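Local coordinates for BH2358 protein (Bacillus halodurans C-125, PDB 2RBD) that is of unknown function, perhaps a spore coat protein, and folds as a four-helix bundle of the ferritin clan, at residues 39-45 and 97-103; 30-34 and 78-84; 51-55 and 144-148; 45-51 and 151-157. All coordinates share one frame; numbering follows the deposited sequence. Where two conformers were deposited one is given.

Contact 1: residues 39-45 and 97-103; sequences FINHTGD and RFNDPEI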
loop_
_atom_site.group_PDB
_atom_site.type_symbol
_atom_site.label_atom_id
_atom_site.label_comp_id
_atom_site.label_asym_id
_atom_site.label_seq_id
_atom_site.Cartn_x
_atom_site.Cartn_y
_atom_site.Cartn_z
ATOM N N PHE A 39 -7.475 25.784 -1.390
ATOM C CA PHE A 39 -6.156 26.142 -0.857
ATOM C C PHE A 39 -5.534 27.366 -1.528
ATOM O O PHE A 39 -4.880 28.134 -0.861
ATOM C CB PHE A 39 -5.196 24.979 -0.970
ATOM C CG PHE A 39 -5.422 23.856 0.024
ATOM C CD1 PHE A 39 -6.130 24.013 1.208
ATOM C CD2 PHE A 39 -4.828 22.641 -0.221
ATOM C CE1 PHE A 39 -6.273 22.941 2.104
ATOM C CE2 PHE A 39 -4.969 21.570 0.652
ATOM C CZ PHE A 39 -5.706 21.729 1.805
ATOM N N ILE A 40 -5.749 27.567 -2.823
ATOM C CA ILE A 40 -5.247 28.780 -3.480
ATOM C C ILE A 40 -5.740 30.023 -2.740
ATOM O O ILE A 40 -4.993 30.955 -2.519
ATOM C CB ILE A 40 -5.668 28.828 -4.991
ATOM C CG1 ILE A 40 -4.635 28.076 -5.834
ATOM C CG2 ILE A 40 -5.813 30.267 -5.521
ATOM C CD1 ILE A 40 -5.247 27.441 -7.056
ATOM N N ASN A 41 -7.006 30.009 -2.344
ATOM C CA ASN A 41 -7.601 31.117 -1.604
ATOM C C ASN A 41 -7.086 31.286 -0.173
ATOM O O ASN A 41 -7.178 32.382 0.383
ATOM C CB ASN A 41 -9.111 30.986 -1.622
ATOM C CG ASN A 41 -9.704 31.327 -2.995
ATOM O OD1 ASN A 41 -9.218 32.239 -3.643
ATOM N ND2 ASN A 41 -10.749 30.645 -3.404
ATOM N N HIS A 42 -6.563 30.224 0.428
ATOM C CA HIS A 42 -6.029 30.228 1.789
ATOM C C HIS A 42 -4.546 30.529 1.843
ATOM O O HIS A 42 -4.024 30.721 2.899
ATOM C CB HIS A 42 -6.204 28.844 2.457
ATOM C CG HIS A 42 -7.598 28.532 2.878
ATOM N ND1 HIS A 42 -7.996 28.519 4.186
ATOM C CD2 HIS A 42 -8.692 28.200 2.162
ATOM C CE1 HIS A 42 -9.274 28.183 4.266
ATOM N NE2 HIS A 42 -9.727 27.982 3.043
ATOM N N THR A 43 -3.827 30.536 0.738
ATOM C CA THR A 43 -2.371 30.602 0.716
ATOM C C THR A 43 -1.873 32.056 0.635
ATOM O O THR A 43 -2.407 32.824 -0.169
ATOM C CB THR A 43 -1.837 29.850 -0.563
ATOM O OG1 THR A 43 -2.243 28.460 -0.538
ATOM C CG2 THR A 43 -0.317 29.945 -0.677
ATOM N N GLY A 44 -0.820 32.360 1.371
ATOM C CA GLY A 44 -0.144 33.637 1.241
ATOM C C GLY A 44 1.045 33.534 0.291
ATOM O O GLY A 44 1.224 34.366 -0.625
ATOM N N ASP A 45 1.834 32.492 0.502
ATOM C CA ASP A 45 3.090 32.331 -0.183
ATOM C C ASP A 45 2.944 32.133 -1.682
ATOM O O ASP A 45 2.289 31.209 -2.127
ATOM C CB ASP A 45 3.833 31.181 0.456
ATOM C CG ASP A 45 5.226 31.071 -0.035
ATOM O OD1 ASP A 45 5.411 30.493 -1.116
ATOM O OD2 ASP A 45 6.153 31.549 0.656
ATOM N N ARG A 97 -8.985 29.001 8.645
ATOM C CA ARG A 97 -7.881 29.232 7.702
ATOM C C ARG A 97 -6.874 28.099 7.740
ATOM O O ARG A 97 -6.412 27.708 8.813
ATOM C CB ARG A 97 -7.147 30.550 8.067
ATOM C CG ARG A 97 -5.646 30.653 7.591
ATOM C CD ARG A 97 -5.371 31.688 6.522
ATOM N NE ARG A 97 -4.246 31.325 5.640
ATOM C CZ ARG A 97 -2.946 31.538 5.848
ATOM N NH1 ARG A 97 -2.500 32.069 6.981
ATOM N NH2 ARG A 97 -2.055 31.138 4.925
ATOM N N PHE A 98 -6.469 27.602 6.574
ATOM C CA PHE A 98 -5.354 26.705 6.455
ATOM C C PHE A 98 -4.128 27.524 6.153
ATOM O O PHE A 98 -4.135 28.401 5.304
ATOM C CB PHE A 98 -5.590 25.661 5.356
ATOM C CG PHE A 98 -6.691 24.678 5.711
ATOM C CD1 PHE A 98 -6.430 23.567 6.446
ATOM C CD2 PHE A 98 -7.983 24.928 5.343
ATOM C CE1 PHE A 98 -7.489 22.685 6.794
ATOM C CE2 PHE A 98 -9.015 24.062 5.712
ATOM C CZ PHE A 98 -8.749 22.972 6.443
ATOM N N ASN A 99 -3.089 27.228 6.890
ATOM C CA ASN A 99 -1.845 27.955 6.793
ATOM C C ASN A 99 -0.873 27.279 5.847
ATOM O O ASN A 99 -0.935 26.080 5.651
ATOM C CB ASN A 99 -1.246 28.082 8.201
ATOM C CG ASN A 99 -2.214 28.765 9.144
ATOM O OD1 ASN A 99 -2.526 29.935 8.935
ATOM N ND2 ASN A 99 -2.782 28.016 10.112
ATOM N N ASP A 100 0.103 28.046 5.374
ATOM C CA ASP A 100 0.978 27.589 4.297
ATOM C C ASP A 100 1.720 26.276 4.589
ATOM O O ASP A 100 1.696 25.382 3.784
ATOM C CB ASP A 100 1.984 28.678 3.901
ATOM C CG ASP A 100 1.312 29.894 3.304
ATOM O OD1 ASP A 100 0.140 29.808 2.878
ATOM O OD2 ASP A 100 1.940 30.951 3.264
ATOM N N PRO A 101 2.370 26.155 5.758
ATOM C CA PRO A 101 3.049 24.885 6.018
ATOM C C PRO A 101 2.126 23.671 6.013
ATOM O O PRO A 101 2.504 22.606 5.511
ATOM C CB PRO A 101 3.629 25.075 7.409
ATOM C CG PRO A 101 3.624 26.541 7.611
ATOM C CD PRO A 101 2.530 27.104 6.868
ATOM N N GLU A 102 0.938 23.837 6.563
ATOM C CA GLU A 102 0.044 22.703 6.596
ATOM C C GLU A 102 -0.572 22.406 5.210
ATOM O O GLU A 102 -0.722 21.230 4.886
ATOM C CB GLU A 102 -0.969 22.855 7.712
ATOM C CG GLU A 102 -0.361 22.621 9.104
ATOM C CD GLU A 102 0.508 23.762 9.600
ATOM O OE1 GLU A 102 0.178 24.938 9.315
ATOM O OE2 GLU A 102 1.517 23.479 10.292
ATOM N N ILE A 103 -0.797 23.405 4.377
ATOM C CA ILE A 103 -1.228 23.214 2.987
ATOM C C ILE A 103 -0.150 22.426 2.236
ATOM O O ILE A 103 -0.430 21.457 1.548
ATOM C CB ILE A 103 -1.469 24.554 2.293
ATOM C CG1 ILE A 103 -2.722 25.231 2.869
ATOM C CG2 ILE A 103 -1.671 24.367 0.765
ATOM C CD1 ILE A 103 -2.850 26.716 2.503
#
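One end of the four-helix bundle is closed here, where the turn after helix 16-42 meets the start of helix 100-124. The Arg97 chain bends at chi2 (113°), which turns its guanidinium toward His42 O and lets it grip that oxygen side-on. Arg97 NE lies 2.8 Å and NH2 2.9 Å from His42 O, which sits close to the guanidinium plane. NH2 also forms a salt bridge to Asp100 OD1, so two partners near its plane hold the guanidinium. The two oxygens of Asp100 receive successive backbone N-H groups of the turn. OD1 takes Gly44 N through its syn lone pair, at 3.1 Å. OD2 is met by Asp45 N from above the carboxylate plane. His42 ND1 accepts a nearly straight bond from Phe98 N (3.0 Å, 175°), while its NE2 bonds Ala96 O of the second subunit. Both ring nitrogens are therefore engaged. Below these bonds lies an aromatic cluster. Phe98 turns an edge to the face of His42 (centroids 5.3 Å apart) and receives the edge of Phe39 on its own face (5.7 Å). Ile103 CG1 sits over a face of Phe39, 4.2 Å from its centroid. Thr43 OG1 donates to Phe39 O from above the carbonyl plane; His42 N reaches that oxygen from the opposite face. Helix 46-72 packs on Ile40 and Thr43, and Phe98 of the second subunit meets its counterpart.

Contact 2: residues 30-34 and 78-84; sequences NGLIN and PPAPPDR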
loop_
_atom_site.group_PDB
_atom_site.type_symbol
_atom_site.label_atom_id
_atom_site.label_comp_id
_atom_site.label_asym_id
_atom_site.label_seq_id
_atom_site.Cartn_x
_atom_site.Cartn_y
_atom_site.Cartn_z
ATOM N N ASN A 30 -10.653 14.766 -9.049
ATOM C CA ASN A 30 -11.706 15.773 -8.993
ATOM C C ASN A 30 -11.798 16.399 -7.619
ATOM O O ASN A 30 -11.985 17.606 -7.463
ATOM C CB ASN A 30 -13.052 15.119 -9.347
ATOM C CG ASN A 30 -13.199 14.777 -10.811
ATOM O OD1 ASN A 30 -12.532 15.336 -11.684
ATOM N ND2 ASN A 30 -14.163 13.895 -11.086
ATOM N N GLY A 31 -11.676 15.568 -6.592
ATOM C CA GLY A 31 -11.719 16.058 -5.212
ATOM C C GLY A 31 -10.526 16.909 -4.852
ATOM O O GLY A 31 -10.632 17.943 -4.161
ATOM N N LEU A 32 -9.376 16.479 -5.307
ATOM C CA LEU A 32 -8.139 17.245 -5.033
ATOM C C LEU A 32 -8.094 18.572 -5.784
ATOM O O LEU A 32 -7.696 19.568 -5.224
ATOM C CB LEU A 32 -6.891 16.412 -5.317
ATOM C CG LEU A 32 -6.633 15.192 -4.416
ATOM C CD1 LEU A 32 -5.345 14.507 -4.904
ATOM C CD2 LEU A 32 -6.483 15.614 -2.932
ATOM N N ILE A 33 -8.581 18.605 -7.022
ATOM C CA ILE A 33 -8.720 19.855 -7.737
ATOM C C ILE A 33 -9.575 20.846 -6.923
ATOM O O ILE A 33 -9.224 22.007 -6.771
ATOM C CB ILE A 33 -9.271 19.617 -9.139
ATOM C CG1 ILE A 33 -8.196 18.923 -10.022
ATOM C CG2 ILE A 33 -9.659 20.936 -9.785
ATOM C CD1 ILE A 33 -8.744 18.373 -11.339
ATOM N N ASN A 34 -10.705 20.368 -6.412
ATOM C CA ASN A 34 -11.588 21.218 -5.633
ATOM C C ASN A 34 -10.917 21.708 -4.356
ATOM O O ASN A 34 -10.950 22.891 -4.053
ATOM C CB ASN A 34 -12.870 20.444 -5.327
ATOM C CG ASN A 34 -13.797 21.203 -4.389
ATOM O OD1 ASN A 34 -14.162 22.304 -4.677
ATOM N ND2 ASN A 34 -14.154 20.608 -3.280
ATOM N N PRO A 78 -17.372 9.978 -12.787
ATOM C CA PRO A 78 -17.772 10.475 -11.479
ATOM C C PRO A 78 -18.059 11.981 -11.533
ATOM O O PRO A 78 -17.411 12.703 -12.254
ATOM C CB PRO A 78 -16.526 10.214 -10.602
ATOM C CG PRO A 78 -15.418 10.234 -11.531
ATOM C CD PRO A 78 -15.919 9.760 -12.882
ATOM N N PRO A 79 -19.006 12.459 -10.761
ATOM C CA PRO A 79 -19.301 13.886 -10.753
ATOM C C PRO A 79 -18.211 14.649 -10.022
ATOM O O PRO A 79 -17.818 14.241 -8.941
ATOM C CB PRO A 79 -20.618 13.960 -10.004
ATOM C CG PRO A 79 -20.593 12.747 -9.127
ATOM C CD PRO A 79 -19.903 11.681 -9.899
ATOM N N ALA A 80 -17.775 15.749 -10.611
ATOM C CA ALA A 80 -16.749 16.613 -10.058
ATOM C C ALA A 80 -17.322 17.859 -9.396
ATOM O O ALA A 80 -18.264 18.467 -9.906
ATOM C CB ALA A 80 -15.835 17.041 -11.156
ATOM N N PRO A 81 -16.765 18.264 -8.249
ATOM C CA PRO A 81 -17.150 19.581 -7.726
ATOM C C PRO A 81 -16.805 20.707 -8.678
ATOM O O PRO A 81 -15.868 20.592 -9.461
ATOM C CB PRO A 81 -16.317 19.707 -6.467
ATOM C CG PRO A 81 -16.010 18.336 -6.084
ATOM C CD PRO A 81 -15.850 17.558 -7.355
ATOM N N PRO A 82 -17.568 21.817 -8.638
ATOM C CA PRO A 82 -17.335 22.911 -9.535
ATOM C C PRO A 82 -16.132 23.755 -9.161
ATOM O O PRO A 82 -15.563 23.597 -8.060
ATOM C CB PRO A 82 -18.603 23.760 -9.375
ATOM C CG PRO A 82 -19.039 23.510 -8.027
ATOM C CD PRO A 82 -18.710 22.075 -7.748
ATOM N N ASP A 83 -15.774 24.656 -10.062
ATOM C CA ASP A 83 -14.747 25.641 -9.820
ATOM C C ASP A 83 -15.246 26.606 -8.724
ATOM O O ASP A 83 -16.425 26.541 -8.310
ATOM C CB ASP A 83 -14.412 26.340 -11.142
ATOM C CG ASP A 83 -13.111 27.108 -11.112
ATOM O OD1 ASP A 83 -12.405 27.155 -10.082
ATOM O OD2 ASP A 83 -12.771 27.703 -12.145
ATOM N N ARG A 84 -14.339 27.416 -8.199
ATOM C CA ARG A 84 -14.605 28.204 -6.997
ATOM C C ARG A 84 -14.365 29.670 -7.271
ATOM O O ARG A 84 -13.468 30.043 -8.018
ATOM C CB ARG A 84 -13.638 27.805 -5.852
ATOM C CG ARG A 84 -13.928 26.464 -5.264
ATOM C CD ARG A 84 -12.883 26.105 -4.251
ATOM N NE ARG A 84 -13.369 24.947 -3.532
ATOM C CZ ARG A 84 -14.018 25.016 -2.394
ATOM N NH1 ARG A 84 -14.160 26.202 -1.804
ATOM N NH2 ARG A 84 -14.477 23.925 -1.840
HETATM O O HOH W 1 -13.223 19.422 -9.263
HETATM O O HOH W 2 -15.551 12.936 -8.551
HETATM O O HOH W 3 -15.295 13.023 -13.959
HETATM O O HOH W 4 -16.372 23.380 -5.536
#
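Asn34 reaches from helix 16-42 onto Pro81 and Arg84 of the proline-rich loop. Its CG is anti to the backbone N (chi1 174°), and the side chain crosses those of Pro81 and Arg84 at about a right angle. The amide and guanidinium planes are 30° apart. CB rests on Pro81 CB at 3.7 Å, and CG lies 3.6 Å from the same carbon. At the tip, OD1 accepts from Arg84 NE at 3.0 Å, with the donor 47° out of the carbonyl plane. Bonds from Arg84 NH2 to OD1 and from NE to the backbone Asn34 O are weak. A water also donates to OD1 and to Pro82 O. Arg84 NH1 bonds Arg97 O of the second subunit. One turn earlier, Asn30 presses its amide carbon CG on Ala80 CB at 3.5 Å. Its ND2 reaches the loop through two waters, one donating to Pro78 O and the other to Pro79 O. The loop is extended and, with its four prolines, has few N-H groups to offer. Its carbonyls meet the helix largely through water. This irregular interhelix connection runs along the outside of a helical bundle, at the interface with the second subunit.

Contact 3: residues 51-55 and 144-148; sequences LIDEA and FGGKM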
loop_
_atom_site.group_PDB
_atom_site.type_symbol
_atom_site.label_atom_id
_atom_site.label_comp_id
_atom_site.label_asym_id
_atom_site.label_seq_id
_atom_site.Cartn_x
_atom_site.Cartn_y
_atom_site.Cartn_z
ATOM N N LEU A 51 2.871 26.347 -7.245
ATOM C CA LEU A 51 2.907 24.887 -7.286
ATOM C C LEU A 51 1.507 24.273 -7.180
ATOM O O LEU A 51 1.226 23.251 -7.808
ATOM C CB LEU A 51 3.843 24.340 -6.214
ATOM C CG LEU A 51 5.339 24.415 -6.576
ATOM C CD1 LEU A 51 6.265 24.232 -5.350
ATOM C CD2 LEU A 51 5.684 23.385 -7.674
ATOM N N ILE A 52 0.606 24.904 -6.423
ATOM C CA ILE A 52 -0.779 24.424 -6.338
ATOM C C ILE A 52 -1.403 24.563 -7.709
ATOM O O ILE A 52 -2.071 23.648 -8.195
ATOM C CB ILE A 52 -1.622 25.202 -5.299
ATOM C CG1 ILE A 52 -1.070 25.119 -3.879
ATOM C CG2 ILE A 52 -3.101 24.715 -5.383
ATOM C CD1 ILE A 52 -1.757 26.074 -2.908
ATOM N N ASP A 53 -1.182 25.720 -8.354
ATOM C CA ASP A 53 -1.702 25.908 -9.700
ATOM C C ASP A 53 -1.145 24.856 -10.662
ATOM O O ASP A 53 -1.854 24.312 -11.502
ATOM C CB ASP A 53 -1.323 27.295 -10.227
ATOM C CG ASP A 53 -2.294 28.393 -9.816
ATOM O OD1 ASP A 53 -3.476 28.106 -9.521
ATOM O OD2 ASP A 53 -1.869 29.581 -9.832
ATOM N N GLU A 54 0.117 24.532 -10.534
ATOM C CA GLU A 54 0.714 23.515 -11.376
ATOM C C GLU A 54 0.090 22.145 -11.124
ATOM O O GLU A 54 -0.154 21.393 -12.057
ATOM C CB GLU A 54 2.199 23.455 -11.114
ATOM C CG GLU A 54 2.885 22.400 -11.972
ATOM C CD GLU A 54 4.385 22.309 -11.815
ATOM O OE1 GLU A 54 4.961 23.236 -11.182
ATOM O OE2 GLU A 54 4.928 21.287 -12.357
ATOM N N ALA A 55 -0.128 21.820 -9.862
ATOM C CA ALA A 55 -0.777 20.570 -9.528
ATOM C C ALA A 55 -2.172 20.447 -10.122
ATOM O O ALA A 55 -2.526 19.378 -10.634
ATOM C CB ALA A 55 -0.829 20.366 -8.021
ATOM N N PHE A 144 7.085 16.319 -9.739
ATOM C CA PHE A 144 6.318 17.274 -8.960
ATOM C C PHE A 144 6.601 17.096 -7.468
ATOM O O PHE A 144 6.770 18.048 -6.718
ATOM C CB PHE A 144 4.786 17.145 -9.249
ATOM C CG PHE A 144 4.001 18.219 -8.577
ATOM C CD1 PHE A 144 3.949 19.487 -9.126
ATOM C CD2 PHE A 144 3.407 18.011 -7.342
ATOM C CE1 PHE A 144 3.319 20.508 -8.455
ATOM C CE2 PHE A 144 2.767 19.024 -6.677
ATOM C CZ PHE A 144 2.731 20.287 -7.252
ATOM N N GLY A 145 6.665 15.848 -7.036
ATOM C CA GLY A 145 7.018 15.579 -5.653
ATOM C C GLY A 145 8.374 16.124 -5.273
ATOM O O GLY A 145 8.557 16.630 -4.161
ATOM N N GLY A 146 9.332 16.039 -6.189
ATOM C CA GLY A 146 10.657 16.600 -5.925
ATOM C C GLY A 146 10.647 18.130 -5.776
ATOM O O GLY A 146 11.367 18.686 -4.949
ATOM N N LYS A 147 9.811 18.790 -6.558
ATOM C CA LYS A 147 9.570 20.233 -6.424
ATOM C C LYS A 147 8.944 20.598 -5.092
ATOM O O LYS A 147 9.331 21.594 -4.484
ATOM C CB LYS A 147 8.702 20.746 -7.565
ATOM C CG LYS A 147 9.309 20.728 -8.928
ATOM C CD LYS A 147 8.143 21.045 -9.884
ATOM C CE LYS A 147 8.514 21.883 -11.026
ATOM N NZ LYS A 147 7.440 22.872 -11.273
HETATM N N MSE A 148 7.961 19.819 -4.628
HETATM C CA MSE A 148 7.401 20.025 -3.297
HETATM C C MSE A 148 8.424 19.871 -2.195
HETATM O O MSE A 148 8.450 20.653 -1.295
HETATM C CB MSE A 148 6.198 19.074 -3.077
HETATM C CG MSE A 148 4.992 19.360 -3.957
HETATM SE SE MSE A 148 4.228 21.145 -3.779
HETATM C CE MSE A 148 3.952 21.211 -1.856
#
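Phe144 points its ring rim into the groove between Leu51 and Ala55. Ring atom CZ comes within 3.4 Å of Leu51 O, near the ring plane, and 3.6 Å from Ala55 CB. On the neighbouring corner, CE1 touches Leu51 CD2 at 3.8 Å. The carboxylate of Glu54 stands at the ring edge, its plane turned 80° from the ring, with OE2 beside CD1. Leu51 divides its branches: CD2 goes to Phe144 and Lys147 CB, and CD1 goes to the selenium of selenomethionine Met148, 4.0 Å away. At the outer rim, Lys147 NZ makes a salt bridge to Glu54 OE1, on its syn lone pair, modelled at 2.5 Å; that is unusually short, so the exact length is doubtful. The contact joins the second and fourth helices of the bundle, 46-72 and 128-155. Their short segments run antiparallel at 165°, with axes 11.4 Å apart. Glu54 is fully extended, with CG anti to the backbone N (chi1 180°), and so spans to the lysine along the flank of Phe144. Lys147 instead bends at its last two torsions to bring NZ back to the acid. Further out, helix 100-124 stands behind Phe144 and Met148: Val111 touches the phenylalanine, and Ser104 and Ser108 touch the methionine. Tyr36 of helix 16-42 touches Ala55. A bound tetraethylene glycol, probably from the crystallisation liquor, lies about 4 Å from the Phe144 side chain.

Contact 4: residues 45-51 and 151-157; sequences DEDLKNL and LNKNKGW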
loop_
_atom_site.group_PDB
_atom_site.type_symbol
_atom_site.label_atom_id
_atom_site.label_comp_id
_atom_site.label_asym_id
_atom_site.label_seq_id
_atom_site.Cartn_x
_atom_site.Cartn_y
_atom_site.Cartn_z
ATOM N N ASP A 45 1.834 32.492 0.502
ATOM C CA ASP A 45 3.090 32.331 -0.183
ATOM C C ASP A 45 2.944 32.133 -1.682
ATOM O O ASP A 45 2.289 31.209 -2.127
ATOM C CB ASP A 45 3.833 31.181 0.456
ATOM C CG ASP A 45 5.226 31.071 -0.035
ATOM O OD1 ASP A 45 5.411 30.493 -1.116
ATOM O OD2 ASP A 45 6.153 31.549 0.656
ATOM N N GLU A 46 3.595 32.974 -2.479
ATOM C CA GLU A 46 3.395 32.912 -3.922
ATOM C C GLU A 46 4.059 31.685 -4.580
ATOM O O GLU A 46 3.589 31.192 -5.622
ATOM C CB GLU A 46 3.859 34.226 -4.577
ATOM C CG GLU A 46 3.028 35.456 -4.149
ATOM C CD GLU A 46 1.511 35.292 -4.311
ATOM O OE1 GLU A 46 1.039 34.963 -5.415
ATOM O OE2 GLU A 46 0.777 35.502 -3.320
ATOM N N ASP A 47 5.141 31.200 -3.992
ATOM C CA ASP A 47 5.821 30.011 -4.498
ATOM C C ASP A 47 4.956 28.765 -4.290
ATOM O O ASP A 47 4.852 27.915 -5.163
ATOM C CB ASP A 47 7.170 29.824 -3.822
ATOM C CG ASP A 47 8.140 30.987 -4.098
ATOM O OD1 ASP A 47 8.227 31.348 -5.282
ATOM O OD2 ASP A 47 8.791 31.499 -3.145
ATOM N N LEU A 48 4.302 28.690 -3.142
ATOM C CA LEU A 48 3.374 27.596 -2.903
ATOM C C LEU A 48 2.182 27.729 -3.833
ATOM O O LEU A 48 1.742 26.736 -4.432
ATOM C CB LEU A 48 2.938 27.606 -1.443
ATOM C CG LEU A 48 1.840 26.607 -1.053
ATOM C CD1 LEU A 48 2.253 25.200 -1.421
ATOM C CD2 LEU A 48 1.536 26.700 0.465
ATOM N N LYS A 49 1.652 28.939 -4.000
ATOM C CA LYS A 49 0.531 29.150 -4.889
ATOM C C LYS A 49 0.834 28.670 -6.309
ATOM O O LYS A 49 0.016 28.027 -6.976
ATOM C CB LYS A 49 0.176 30.627 -4.911
ATOM C CG LYS A 49 -1.243 30.910 -5.259
ATOM C CD LYS A 49 -1.593 32.411 -5.032
ATOM C CE LYS A 49 -1.328 32.896 -3.586
ATOM N NZ LYS A 49 -1.618 34.361 -3.411
ATOM N N ASN A 50 2.042 28.963 -6.777
ATOM C CA ASN A 50 2.407 28.554 -8.104
ATOM C C ASN A 50 2.396 27.044 -8.261
ATOM O O ASN A 50 2.004 26.518 -9.288
ATOM C CB ASN A 50 3.802 29.054 -8.462
ATOM C CG ASN A 50 3.827 30.539 -8.827
ATOM O OD1 ASN A 50 2.828 31.123 -9.230
ATOM N ND2 ASN A 50 5.004 31.140 -8.683
ATOM N N LEU A 51 2.871 26.347 -7.245
ATOM C CA LEU A 51 2.907 24.887 -7.286
ATOM C C LEU A 51 1.507 24.273 -7.180
ATOM O O LEU A 51 1.226 23.251 -7.808
ATOM C CB LEU A 51 3.843 24.340 -6.214
ATOM C CG LEU A 51 5.339 24.415 -6.576
ATOM C CD1 LEU A 51 6.265 24.232 -5.350
ATOM C CD2 LEU A 51 5.684 23.385 -7.674
ATOM N N LEU A 151 10.594 22.980 -2.161
ATOM C CA LEU A 151 9.814 24.055 -1.530
ATOM C C LEU A 151 9.846 23.958 -0.026
ATOM O O LEU A 151 10.149 24.932 0.654
ATOM C CB LEU A 151 8.376 24.054 -2.028
ATOM C CG LEU A 151 7.401 25.097 -1.458
ATOM C CD1 LEU A 151 7.670 26.423 -2.111
ATOM C CD2 LEU A 151 5.914 24.691 -1.634
ATOM N N ASN A 152 9.508 22.784 0.513
ATOM C CA ASN A 152 9.446 22.592 1.940
ATOM C C ASN A 152 10.804 22.834 2.592
ATOM O O ASN A 152 10.895 23.417 3.685
ATOM C CB ASN A 152 8.918 21.201 2.258
ATOM C CG ASN A 152 7.427 21.081 2.019
ATOM O OD1 ASN A 152 6.691 22.011 2.275
ATOM N ND2 ASN A 152 6.983 19.925 1.512
ATOM N N LYS A 153 11.853 22.388 1.929
ATOM C CA LYS A 153 13.214 22.665 2.400
ATOM C C LYS A 153 13.505 24.163 2.379
ATOM O O LYS A 153 13.945 24.692 3.403
ATOM C CB LYS A 153 14.259 21.896 1.585
ATOM C CG LYS A 153 14.241 20.395 1.820
ATOM C CD LYS A 153 15.245 19.714 0.906
ATOM C CE LYS A 153 15.384 18.207 1.180
ATOM N NZ LYS A 153 16.277 17.483 0.209
ATOM N N ASN A 154 13.223 24.811 1.258
ATOM C CA ASN A 154 13.557 26.228 1.053
ATOM C C ASN A 154 12.841 27.120 2.069
ATOM O O ASN A 154 13.410 28.116 2.563
ATOM C CB ASN A 154 13.177 26.653 -0.349
ATOM C CG ASN A 154 14.080 26.039 -1.443
ATOM O OD1 ASN A 154 15.131 25.492 -1.147
ATOM N ND2 ASN A 154 13.655 26.148 -2.712
ATOM N N LYS A 155 11.578 26.786 2.347
ATOM C CA LYS A 155 10.711 27.576 3.229
ATOM C C LYS A 155 10.891 27.268 4.703
ATOM O O LYS A 155 10.407 28.003 5.560
ATOM C CB LYS A 155 9.246 27.384 2.837
ATOM C CG LYS A 155 8.948 27.785 1.428
ATOM C CD LYS A 155 8.897 29.320 1.244
ATOM C CE LYS A 155 8.691 29.673 -0.229
ATOM N NZ LYS A 155 8.564 31.151 -0.486
ATOM N N GLY A 156 11.572 26.176 5.003
ATOM C CA GLY A 156 11.755 25.738 6.389
ATOM C C GLY A 156 10.503 25.087 6.939
ATOM O O GLY A 156 10.262 25.118 8.140
ATOM N N TRP A 157 9.700 24.510 6.065
ATOM C CA TRP A 157 8.461 23.874 6.475
ATOM C C TRP A 157 8.634 22.372 6.771
ATOM O O TRP A 157 7.751 21.765 7.348
ATOM C CB TRP A 157 7.391 24.033 5.409
ATOM C CG TRP A 157 6.964 25.436 5.190
ATOM C CD1 TRP A 157 7.070 26.469 6.072
ATOM C CD2 TRP A 157 6.318 25.955 4.042
ATOM N NE1 TRP A 157 6.560 27.603 5.522
ATOM C CE2 TRP A 157 6.089 27.325 4.275
ATOM C CE3 TRP A 157 5.980 25.425 2.797
ATOM C CZ2 TRP A 157 5.555 28.161 3.321
ATOM C CZ3 TRP A 157 5.409 26.255 1.862
ATOM C CH2 TRP A 157 5.199 27.626 2.133
#
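Lys155 bends at its second torsion (chi2 -75°) and then runs straight to NZ, which brings the ammonium between Asp45 and Asp47. Asp45 has CG anti to its backbone N (chi1 -171°), swinging its carboxylate toward helix 128-155. Asp47 crosses the lysine at about a right angle. NZ lies 2.7 Å from Asp45 OD2 and 2.7 Å from Asp47 OD2, a salt bridge to each. The two acids use different lone pairs, syn on Asp45 and anti on Asp47. Asp45 is also the N-cap of helix 46-72: its OD1 accepts from Leu48 N at 2.9 Å through the anti lone pair. Beneath the charges lies an apolar layer. Leu151 CD2 touches Leu48 CD1 at 3.7 Å and meets Leu51 CD1, coming tip to tip with Leu51. Leu151 CD1 packs on Asp47 CB. Trp157 brings CH2 to Leu48 CD2, 4.1 Å apart, and the CB of Lys155 sits over the centre of one indole face. The indole also packs on Asp100, Pro101 and Ser104. Gly156, with positive phi, ends helix 128-155 in a Schellman motif, and Trp157 follows it. The start of helix 46-72 and the end of the antiparallel helix 128-155 are thus tied together. One lysine shared by two carboxylates probably eases their mutual repulsion. The carboxylate at the helix start probably also interacts favourably with the helix dipole.

How the contacts relate
Contacts 1 and 4 sit at one end of the bundle, contact 3 lies further in, and contact 2 lies apart on the flank. Contacts 3 and 4 are successive levels of the same pair of helices, 46-72 and 128-155. They share Leu51, and their centres are 9 Å apart. Contact 4 touches contact 1, centres 10 Å apart: Asp45 belongs to both, and Leu48 CD2 packs on Asp100 O. Ile52 links contact 3 to contact 1 by touching Ile40, Thr43 and Ile103. Contact 2 shares helix 16-42 with contact 1, 18 Å away between centres, and both reach the second subunit. The bound glycol, probably from the crystallisation liquor, lies beside Phe144 of contact 3.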